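PDB 4OOU: mannan endo-1,4-beta-mannosidase from Cryptopygus antarcticus, which cuts the 1,4-beta linked backbones of mannans at internal positions, yielding mainly mannobiose, mannotriose and mannotetraose. Local coordinates for residues Thr101-Lys106 / Asn157-Pro162; Tyr277-Tyr282 / Lys306-Gly311; Lys295-Ala300 / Tyr331-Asn336. All coordinates share one frame; numbering follows the deposited sequence.

Overall arrangement
The three contacts belong to one TIM barrel. Interaction 2 is a fully buried pair of barrel strands, its centre about 9 Å from that of the chain; its His280 side chain lies about 3 Å from that of Glu181, the probable proton donor/acceptor, and about 5 Å from a bound Tris molecule. Interaction 3 has its centre about 10 Å from that of interaction 2 and touches it: Arg298 NH2 reaches Lys306 O at 2.7 Å, and Asn336 N reaches Leu308 O at 2.8 Å. Interaction 1 lies at the periphery, its centre about 29 Å from that of interaction 2 and about 39 Å from that of interaction 3, across the chain's centre.

Interaction 1 (Thr101-Lys106 / Asn157-Pro162); sequences TSTDSK and NNALTP
Thr101 and Ser102 form a classic beta bulge, both facing Ala93 across a two-stranded antiparallel sheet, and the end of this small hairpin rests against Asn158 and Ala159 of helix 149-167. The hairpin is an excursion of the TIM barrel between strand 79-86 and helix 109-122, so the contact joins it to an outer helix that follows strand 126-133. No hydrogen bond spans the two segments; the hairpin meets the helix mainly with its backbone. Thr101 O lies 3.6 Å from Asn158 CB. The CG of Asn158 stands beside its own backbone N (chi1 -70°), and the amide runs past Thr101 to Val100, whose O accepts a hydrogen bond from ND2. The amide is thus held by the strand just before the bulge.

The helix has a wider pi-type turn at 157-160, and within it Asn158 O meets the strand: Ser102 CA gives a CA-H...O contact of 3.4 Å to Asn158 O, with 161° at the hydrogen. One residue on, CB of Ala159 sits 4.1 Å from Ser102 O. Thr101 and Ser102 direct their side chains away from the helix, where Thr101 OG1 and Ser102 OG are hydrogen-bonded at 3.0 Å, either being a possible donor.

Beyond the bulge the chain turns in at Thr103, whose side chain packs on Leu109 and Ile110 of helix 109-122 and on Met163, while its carbonyl accepts a bond from Ser91 OG. Thr103 OG1 is buried with no polar partner in the model; its nearest approach to the helix is Ala159 O, 4.2 Å away.

Interaction 2 (Tyr277-Tyr282 / Lys306-Gly311); sequences YQMHTY and KPLLIG
Tyr277 and Leu308 open a parallel ladder that continues through Gln278 with Leu309 and Met279 with Ile310. Four backbone hydrogen bonds zip it: Tyr277 N to Pro307 O, Leu309 N to Tyr277 O, Met279 N to Leu309 O, and Gly311 N to Met279 O, the last shortest (2.7 Å) and straightest (168°). Gln278 CA adds a CA-H...O contact to Leu309 O (3.2 Å).

Apolar packing covers the face of Tyr277, Met279, Leu308 and Ile310. The Lys306 and Tyr277 side chains cross at about a right angle, CD lying over one face of the ring, 3.8 Å from its centroid, in a CH-pi contact, while NZ forms a salt bridge with Asp260. Leu308 CD1 touches Tyr277 CB at 3.6 Å.

On the other face, Gln278 CG stands anti to the backbone N (chi1 -165°), which sets it beside Leu309 CD1 at 3.6 Å. His280 NE2 donates to Gln278 OE1 (2.8 Å), which lies in the imidazole plane, and ND1 is hydrogen-bonded to Glu181 OE2. A beta carbon on Gly311 would collide with Gln278 OE1.

These are adjacent strands of the (beta/alpha)8 barrel of glycosyl hydrolase family 5, where strand 308-313 carries the probable nucleophile, Glu312.

Interaction 3 (Lys295-Ala300 / Tyr331-Asn336); sequences KVNRWA and YNNGYN
The Tyr335 ring, its CG turned beside the backbone N (chi1 -60°), has Arg298 CB over one face, 3.8 Å from the centroid in a CH-pi contact and offset toward the rim, and the backbone N of Arg298 also lies over its face. At its edge, near the ring plane, is Val296 O, 3.4 Å from Tyr335 OH; any hydrogen bond there is weak and unsettled, since Pro293 O competes for the proton. The Trp299 ring carries Arg298 CG over its centre, 3.5 Å above the plane, with Asn297 ND2 in plane at its edge. Arg298 is therefore layered between tyrosine and tryptophan. Its NH2 bonds to Lys306 O and NH1 to Ser28 O.

The backbone bond Arg298 N to Asn333 O is 3.1 Å long and almost straight, 176° at the hydrogen. Gly334 has positive phi (89°), and a beta carbon on it would collide with Trp299 NE1 and Arg298 CG. An alanine in place of Tyr335 would probably leave one side of Arg298 CB uncovered and open a gap beneath the loop.

The contact ties the loop between strands 277-281 and 308-313 to the turn after helix 323-332. Tyr335 packs on Leu308 and Ile310 of strand 308-313, and the Asn336 backbone bonds to Leu308 and Leu39 just before strand 337-340.

Interaction 1 (Thr101-Lys106 / Asn157-Pro162)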
loop_
_atom_site.group_PDB
_atom_site.type_symbol
_atom_site.label_atom_id
_atom_site.label_comp_id
_atom_site.label_asym_id
_atom_site.label_seq_id
_atom_site.Cartn_x
_atom_site.Cartn_y
_atom_site.Cartn_z
ATOM N N THR A 101 -6.217 -15.655 17.399
ATOM C CA THR A 101 -7.562 -15.954 17.942
ATOM C C THR A 101 -8.596 -15.081 17.298
ATOM O O THR A 101 -9.740 -15.489 17.130
ATOM C CB THR A 101 -7.679 -15.720 19.472
ATOM O OG1 THR A 101 -7.495 -14.329 19.797
ATOM C CG2 THR A 101 -6.665 -16.532 20.217
ATOM N N SER A 102 -8.197 -13.854 16.981
ATOM C CA SER A 102 -9.128 -12.863 16.480
ATOM C C SER A 102 -8.468 -11.567 16.002
ATOM O O SER A 102 -7.236 -11.406 15.871
ATOM C CB SER A 102 -10.177 -12.562 17.556
ATOM O OG SER A 102 -9.571 -12.460 18.818
ATOM N N THR A 103 -9.351 -10.638 15.751
ATOM C CA THR A 103 -9.032 -9.412 15.131
ATOM C C THR A 103 -8.284 -8.575 16.204
ATOM O O THR A 103 -7.164 -8.134 16.006
ATOM C CB THR A 103 -10.379 -8.874 14.560
ATOM O OG1 THR A 103 -10.269 -8.579 13.154
ATOM C CG2 THR A 103 -10.934 -7.734 15.355
ATOM N N ASP A 104 -8.864 -8.435 17.377
ATOM C CA ASP A 104 -8.189 -7.760 18.472
ATOM C C ASP A 104 -8.936 -8.209 19.724
ATOM O O ASP A 104 -10.077 -8.667 19.607
ATOM C CB ASP A 104 -8.234 -6.259 18.270
ATOM C CG ASP A 104 -9.627 -5.684 18.350
ATOM O OD1 ASP A 104 -10.429 -5.945 17.440
ATOM O OD2 ASP A 104 -9.918 -4.929 19.304
ATOM N N SER A 105 -8.319 -8.151 20.901
ATOM C CA SER A 105 -8.907 -8.828 22.064
ATOM C C SER A 105 -10.291 -8.264 22.404
ATOM O O SER A 105 -11.214 -9.044 22.694
ATOM C CB SER A 105 -7.982 -8.790 23.277
ATOM O OG SER A 105 -7.399 -7.510 23.381
ATOM N N LYS A 106 -10.437 -6.933 22.331
ATOM C CA LYS A 106 -11.769 -6.277 22.462
ATOM C C LYS A 106 -12.712 -6.474 21.246
ATOM O O LYS A 106 -13.833 -6.008 21.309
ATOM C CB LYS A 106 -11.638 -4.761 22.734
ATOM C CG LYS A 106 -11.537 -4.319 24.193
ATOM C CD LYS A 106 -10.105 -4.454 24.738
ATOM C CE LYS A 106 -9.958 -4.135 26.229
ATOM N NZ LYS A 106 -9.797 -2.678 26.488
ATOM N N ASN A 157 -8.082 -17.068 8.863
ATOM C CA ASN A 157 -9.432 -17.564 9.157
ATOM C C ASN A 157 -10.107 -16.795 10.250
ATOM O O ASN A 157 -11.301 -16.442 10.136
ATOM C CB ASN A 157 -9.380 -19.057 9.440
ATOM C CG ASN A 157 -8.934 -19.849 8.210
ATOM O OD1 ASN A 157 -9.025 -19.361 7.074
ATOM N ND2 ASN A 157 -8.410 -21.049 8.424
ATOM N N ASN A 158 -9.322 -16.457 11.259
ATOM C CA ASN A 158 -9.819 -15.791 12.444
ATOM C C ASN A 158 -9.738 -14.277 12.461
ATOM O O ASN A 158 -10.302 -13.618 13.364
ATOM C CB ASN A 158 -9.057 -16.320 13.652
ATOM C CG ASN A 158 -9.415 -17.744 13.956
ATOM O OD1 ASN A 158 -10.533 -18.199 13.654
ATOM N ND2 ASN A 158 -8.480 -18.461 14.538
ATOM N N ALA A 159 -9.016 -13.709 11.500
ATOM C CA ALA A 159 -8.958 -12.263 11.392
ATOM C C ALA A 159 -9.313 -11.840 9.987
ATOM O O ALA A 159 -10.299 -11.143 9.794
ATOM C CB ALA A 159 -7.587 -11.758 11.796
ATOM N N LEU A 160 -8.554 -12.289 8.990
ATOM C CA LEU A 160 -8.570 -11.604 7.672
ATOM C C LEU A 160 -9.839 -11.813 6.842
ATOM O O LEU A 160 -10.496 -10.860 6.474
ATOM C CB LEU A 160 -7.325 -11.954 6.866
ATOM C CG LEU A 160 -7.223 -11.225 5.527
ATOM C CD1 LEU A 160 -6.932 -9.765 5.762
ATOM C CD2 LEU A 160 -6.176 -11.891 4.647
ATOM N N THR A 161 -10.162 -13.066 6.542
ATOM C CA THR A 161 -11.427 -13.392 5.906
ATOM C C THR A 161 -12.588 -12.593 6.574
ATOM O O THR A 161 -13.357 -11.906 5.893
ATOM C CB THR A 161 -11.648 -14.912 5.894
ATOM O OG1 THR A 161 -10.589 -15.561 5.171
ATOM C CG2 THR A 161 -12.948 -15.244 5.234
ATOM N N PRO A 162 -12.688 -12.627 7.908
ATOM C CA PRO A 162 -13.780 -11.836 8.490
ATOM C C PRO A 162 -13.664 -10.321 8.259
ATOM O O PRO A 162 -14.694 -9.633 8.098
ATOM C CB PRO A 162 -13.735 -12.170 9.991
ATOM C CG PRO A 162 -12.675 -13.196 10.176
ATOM C CD PRO A 162 -12.159 -13.638 8.840
#

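Interaction 2 (Tyr277-Tyr282 / Lys306-Gly311)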
loop_
_atom_site.group_PDB
_atom_site.type_symbol
_atom_site.label_atom_id
_atom_site.label_comp_id
_atom_site.label_asym_id
_atom_site.label_seq_id
_atom_site.Cartn_x
_atom_site.Cartn_y
_atom_site.Cartn_z
ATOM N N TYR A 277 1.104 -2.548 -9.041
ATOM C CA TYR A 277 2.433 -2.379 -8.490
ATOM C C TYR A 277 2.515 -1.054 -7.743
ATOM O O TYR A 277 1.632 -0.183 -7.838
ATOM C CB TYR A 277 3.440 -2.383 -9.618
ATOM C CG TYR A 277 3.464 -3.667 -10.440
ATOM C CD1 TYR A 277 4.028 -4.843 -9.947
ATOM C CD2 TYR A 277 2.988 -3.682 -11.740
ATOM C CE1 TYR A 277 4.060 -6.001 -10.716
ATOM C CE2 TYR A 277 3.038 -4.831 -12.514
ATOM C CZ TYR A 277 3.560 -5.986 -11.998
ATOM O OH TYR A 277 3.581 -7.102 -12.810
ATOM N N GLN A 278 3.591 -0.899 -6.995
ATOM C CA GLN A 278 3.744 0.255 -6.138
ATOM C C GLN A 278 5.186 0.390 -5.746
ATOM O O GLN A 278 5.751 -0.486 -5.080
ATOM C CB GLN A 278 2.900 0.100 -4.885
ATOM C CG GLN A 278 2.680 1.373 -4.057
ATOM C CD GLN A 278 2.258 1.092 -2.624
ATOM O OE1 GLN A 278 2.785 1.715 -1.680
ATOM N NE2 GLN A 278 1.327 0.142 -2.442
ATOM N N MET A 279 5.794 1.488 -6.171
ATOM C CA MET A 279 7.136 1.807 -5.724
ATOM C C MET A 279 7.079 2.987 -4.766
ATOM O O MET A 279 6.152 3.796 -4.809
ATOM C CB MET A 279 8.006 2.114 -6.925
ATOM C CG MET A 279 8.132 0.966 -7.919
ATOM S SD MET A 279 8.666 1.507 -9.556
ATOM C CE MET A 279 8.716 -0.066 -10.410
ATOM N N HIS A 280 8.024 3.030 -3.850
ATOM C CA HIS A 280 8.228 4.196 -2.991
ATOM C C HIS A 280 9.514 4.849 -3.410
ATOM O O HIS A 280 10.360 4.161 -3.869
ATOM C CB HIS A 280 8.408 3.769 -1.546
ATOM C CG HIS A 280 7.236 3.054 -0.979
ATOM N ND1 HIS A 280 7.301 2.357 0.201
ATOM C CD2 HIS A 280 5.974 2.920 -1.432
ATOM C CE1 HIS A 280 6.117 1.845 0.469
ATOM N NE2 HIS A 280 5.296 2.165 -0.514
ATOM N N THR A 281 9.703 6.154 -3.216
ATOM C CA THR A 281 10.930 6.768 -3.710
ATOM C C THR A 281 11.395 7.990 -2.916
ATOM O O THR A 281 10.625 8.914 -2.633
ATOM C CB THR A 281 10.824 7.063 -5.230
ATOM O OG1 THR A 281 12.134 7.279 -5.783
ATOM C CG2 THR A 281 9.917 8.236 -5.487
ATOM N N TYR A 282 12.681 7.956 -2.575
ATOM C CA TYR A 282 13.332 8.958 -1.777
ATOM C C TYR A 282 14.789 9.189 -2.282
ATOM O O TYR A 282 15.544 8.242 -2.544
ATOM C CB TYR A 282 13.344 8.494 -0.304
ATOM C CG TYR A 282 11.981 8.247 0.340
ATOM C CD1 TYR A 282 11.260 9.277 0.911
ATOM C CD2 TYR A 282 11.442 6.978 0.410
ATOM C CE1 TYR A 282 10.025 9.056 1.502
ATOM C CE2 TYR A 282 10.199 6.749 1.002
ATOM C CZ TYR A 282 9.493 7.798 1.540
ATOM O OH TYR A 282 8.263 7.575 2.126
ATOM N N LYS A 306 -0.289 -3.856 -15.379
ATOM C CA LYS A 306 -0.943 -3.406 -14.129
ATOM C C LYS A 306 -0.665 -1.946 -13.933
ATOM O O LYS A 306 0.369 -1.465 -14.393
ATOM C CB LYS A 306 -0.402 -4.148 -12.906
ATOM C CG LYS A 306 -0.548 -5.669 -12.934
ATOM C CD LYS A 306 0.034 -6.271 -11.663
ATOM C CE LYS A 306 0.212 -7.774 -11.757
ATOM N NZ LYS A 306 -1.127 -8.443 -11.886
ATOM N N PRO A 307 -1.562 -1.234 -13.227
ATOM C CA PRO A 307 -1.297 0.136 -12.798
ATOM C C PRO A 307 -0.071 0.177 -11.897
ATOM O O PRO A 307 0.264 -0.838 -11.296
ATOM C CB PRO A 307 -2.541 0.513 -12.002
ATOM C CG PRO A 307 -3.576 -0.512 -12.320
ATOM C CD PRO A 307 -2.807 -1.747 -12.654
ATOM N N LEU A 308 0.615 1.322 -11.864
ATOM C CA LEU A 308 1.778 1.569 -10.998
ATOM C C LEU A 308 1.578 2.875 -10.196
ATOM O O LEU A 308 1.249 3.936 -10.749
ATOM C CB LEU A 308 3.046 1.681 -11.830
ATOM C CG LEU A 308 4.300 2.066 -11.071
ATOM C CD1 LEU A 308 4.621 1.036 -10.022
ATOM C CD2 LEU A 308 5.450 2.156 -12.056
ATOM N N LEU A 309 1.753 2.763 -8.888
ATOM C CA LEU A 309 1.402 3.796 -7.957
ATOM C C LEU A 309 2.726 4.191 -7.396
ATOM O O LEU A 309 3.524 3.316 -7.049
ATOM C CB LEU A 309 0.552 3.188 -6.832
ATOM C CG LEU A 309 -0.357 3.923 -5.818
ATOM C CD1 LEU A 309 -0.266 3.357 -4.403
ATOM C CD2 LEU A 309 -0.156 5.429 -5.774
ATOM N N ILE A 310 2.972 5.486 -7.291
ATOM C CA ILE A 310 4.053 5.952 -6.433
ATOM C C ILE A 310 3.505 6.074 -5.023
ATOM O O ILE A 310 2.840 7.063 -4.684
ATOM C CB ILE A 310 4.666 7.290 -6.892
ATOM C CG1 ILE A 310 5.045 7.176 -8.380
ATOM C CG2 ILE A 310 5.861 7.632 -5.991
ATOM C CD1 ILE A 310 5.589 8.431 -9.026
ATOM N N GLY A 311 3.828 5.083 -4.195
ATOM C CA GLY A 311 3.087 4.810 -2.957
ATOM C C GLY A 311 3.489 5.706 -1.822
ATOM O O GLY A 311 2.662 6.051 -0.959
#

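Interaction 3 (Lys295-Ala300 / Tyr331-Asn336)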
loop_
_atom_site.group_PDB
_atom_site.type_symbol
_atom_site.label_atom_id
_atom_site.label_comp_id
_atom_site.label_asym_id
_atom_site.label_seq_id
_atom_site.Cartn_x
_atom_site.Cartn_y
_atom_site.Cartn_z
ATOM N N LYS A 295 12.834 10.264 -12.003
ATOM C CA LYS A 295 13.872 10.357 -13.043
ATOM C C LYS A 295 13.382 9.887 -14.407
ATOM O O LYS A 295 14.006 10.165 -15.407
ATOM C CB LYS A 295 15.120 9.560 -12.650
ATOM C CG LYS A 295 16.091 10.334 -11.785
ATOM C CD LYS A 295 16.813 11.397 -12.617
ATOM C CE LYS A 295 18.180 11.788 -12.061
ATOM N NZ LYS A 295 19.177 10.699 -12.252
ATOM N N VAL A 296 12.240 9.221 -14.460
ATOM C CA VAL A 296 11.973 8.326 -15.560
ATOM C C VAL A 296 10.460 8.294 -15.922
ATOM O O VAL A 296 9.699 9.123 -15.449
ATOM C CB VAL A 296 12.585 6.972 -15.143
ATOM C CG1 VAL A 296 11.537 5.981 -14.648
ATOM C CG2 VAL A 296 13.436 6.396 -16.254
ATOM N N ASN A 297 10.058 7.392 -16.805
ATOM C CA ASN A 297 8.652 7.159 -17.174
ATOM C C ASN A 297 8.084 5.997 -16.400
ATOM O O ASN A 297 8.809 5.056 -16.133
ATOM C CB ASN A 297 8.605 6.630 -18.612
ATOM C CG ASN A 297 8.207 7.652 -19.620
ATOM O OD1 ASN A 297 7.928 8.808 -19.305
ATOM N ND2 ASN A 297 8.174 7.224 -20.869
ATOM N N ARG A 298 6.785 5.945 -16.171
ATOM C CA ARG A 298 6.204 4.657 -15.752
ATOM C C ARG A 298 6.396 3.583 -16.826
ATOM O O ARG A 298 6.458 2.389 -16.544
ATOM C CB ARG A 298 4.709 4.746 -15.488
ATOM C CG ARG A 298 3.921 4.392 -16.731
ATOM C CD ARG A 298 2.604 3.757 -16.433
ATOM N NE ARG A 298 2.721 2.347 -16.239
ATOM C CZ ARG A 298 1.648 1.597 -16.080
ATOM N NH1 ARG A 298 0.470 2.165 -16.127
ATOM N NH2 ARG A 298 1.739 0.290 -15.866
ATOM N N TRP A 299 6.427 4.012 -18.073
ATOM C CA TRP A 299 6.458 3.100 -19.206
ATOM C C TRP A 299 7.817 2.440 -19.248
ATOM O O TRP A 299 7.942 1.259 -19.592
ATOM C CB TRP A 299 6.193 3.879 -20.482
ATOM C CG TRP A 299 4.945 4.768 -20.381
ATOM C CD1 TRP A 299 4.908 6.129 -20.341
ATOM C CD2 TRP A 299 3.586 4.330 -20.257
ATOM N NE1 TRP A 299 3.625 6.567 -20.224
ATOM C CE2 TRP A 299 2.787 5.482 -20.181
ATOM C CE3 TRP A 299 2.971 3.078 -20.218
ATOM C CZ2 TRP A 299 1.402 5.425 -20.055
ATOM C CZ3 TRP A 299 1.576 3.019 -20.108
ATOM C CH2 TRP A 299 0.809 4.188 -20.020
ATOM N N ALA A 300 8.831 3.217 -18.858
ATOM C CA ALA A 300 10.186 2.715 -18.710
ATOM C C ALA A 300 10.208 1.451 -17.867
ATOM O O ALA A 300 11.037 0.578 -18.094
ATOM C CB ALA A 300 11.093 3.779 -18.088
ATOM N N TYR A 331 1.586 12.586 -12.662
ATOM C CA TYR A 331 0.380 12.608 -13.489
ATOM C C TYR A 331 0.688 12.651 -14.994
ATOM O O TYR A 331 -0.037 12.047 -15.820
ATOM C CB TYR A 331 -0.466 13.822 -13.092
ATOM C CG TYR A 331 -1.818 13.908 -13.767
ATOM C CD1 TYR A 331 -2.963 13.455 -13.138
ATOM C CD2 TYR A 331 -1.943 14.446 -15.036
ATOM C CE1 TYR A 331 -4.211 13.535 -13.764
ATOM C CE2 TYR A 331 -3.175 14.543 -15.673
ATOM C CZ TYR A 331 -4.317 14.090 -15.042
ATOM O OH TYR A 331 -5.548 14.202 -15.684
ATOM N N ASN A 332 1.766 13.364 -15.349
ATOM C CA ASN A 332 2.089 13.575 -16.771
ATOM C C ASN A 332 2.963 12.519 -17.396
ATOM O O ASN A 332 3.039 12.453 -18.613
ATOM C CB ASN A 332 2.722 14.946 -17.012
ATOM C CG ASN A 332 1.727 16.079 -16.870
ATOM O OD1 ASN A 332 2.082 17.150 -16.416
ATOM N ND2 ASN A 332 0.468 15.839 -17.242
ATOM N N ASN A 333 3.614 11.696 -16.583
ATOM C CA ASN A 333 4.562 10.726 -17.115
ATOM C C ASN A 333 4.115 9.319 -16.855
ATOM O O ASN A 333 4.919 8.418 -16.602
ATOM C CB ASN A 333 5.951 11.006 -16.560
ATOM C CG ASN A 333 6.541 12.281 -17.128
ATOM O OD1 ASN A 333 6.691 13.279 -16.431
ATOM N ND2 ASN A 333 6.844 12.259 -18.410
ATOM N N GLY A 334 2.804 9.133 -16.925
ATOM C CA GLY A 334 2.214 7.806 -16.986
ATOM C C GLY A 334 1.885 7.125 -15.670
ATOM O O GLY A 334 1.341 6.024 -15.673
ATOM N N TYR A 335 2.177 7.741 -14.532
ATOM C CA TYR A 335 1.910 7.012 -13.302
ATOM C C TYR A 335 0.433 7.048 -12.942
ATOM O O TYR A 335 -0.289 7.976 -13.322
ATOM C CB TYR A 335 2.779 7.486 -12.156
ATOM C CG TYR A 335 4.242 7.326 -12.439
ATOM C CD1 TYR A 335 4.905 6.156 -12.103
ATOM C CD2 TYR A 335 4.959 8.343 -13.056
ATOM C CE1 TYR A 335 6.249 5.997 -12.383
ATOM C CE2 TYR A 335 6.305 8.206 -13.314
ATOM C CZ TYR A 335 6.947 7.037 -12.975
ATOM O OH TYR A 335 8.280 6.916 -13.235
ATOM N N ASN A 336 0.001 6.049 -12.182
ATOM C CA ASN A 336 -1.402 5.942 -11.835
ATOM C C ASN A 336 -1.765 6.473 -10.484
ATOM O O ASN A 336 -2.940 6.505 -10.142
ATOM C CB ASN A 336 -1.822 4.513 -11.976
ATOM C CG ASN A 336 -1.634 4.051 -13.373
ATOM O OD1 ASN A 336 -2.462 4.311 -14.233
ATOM N ND2 ASN A 336 -0.513 3.422 -13.627
#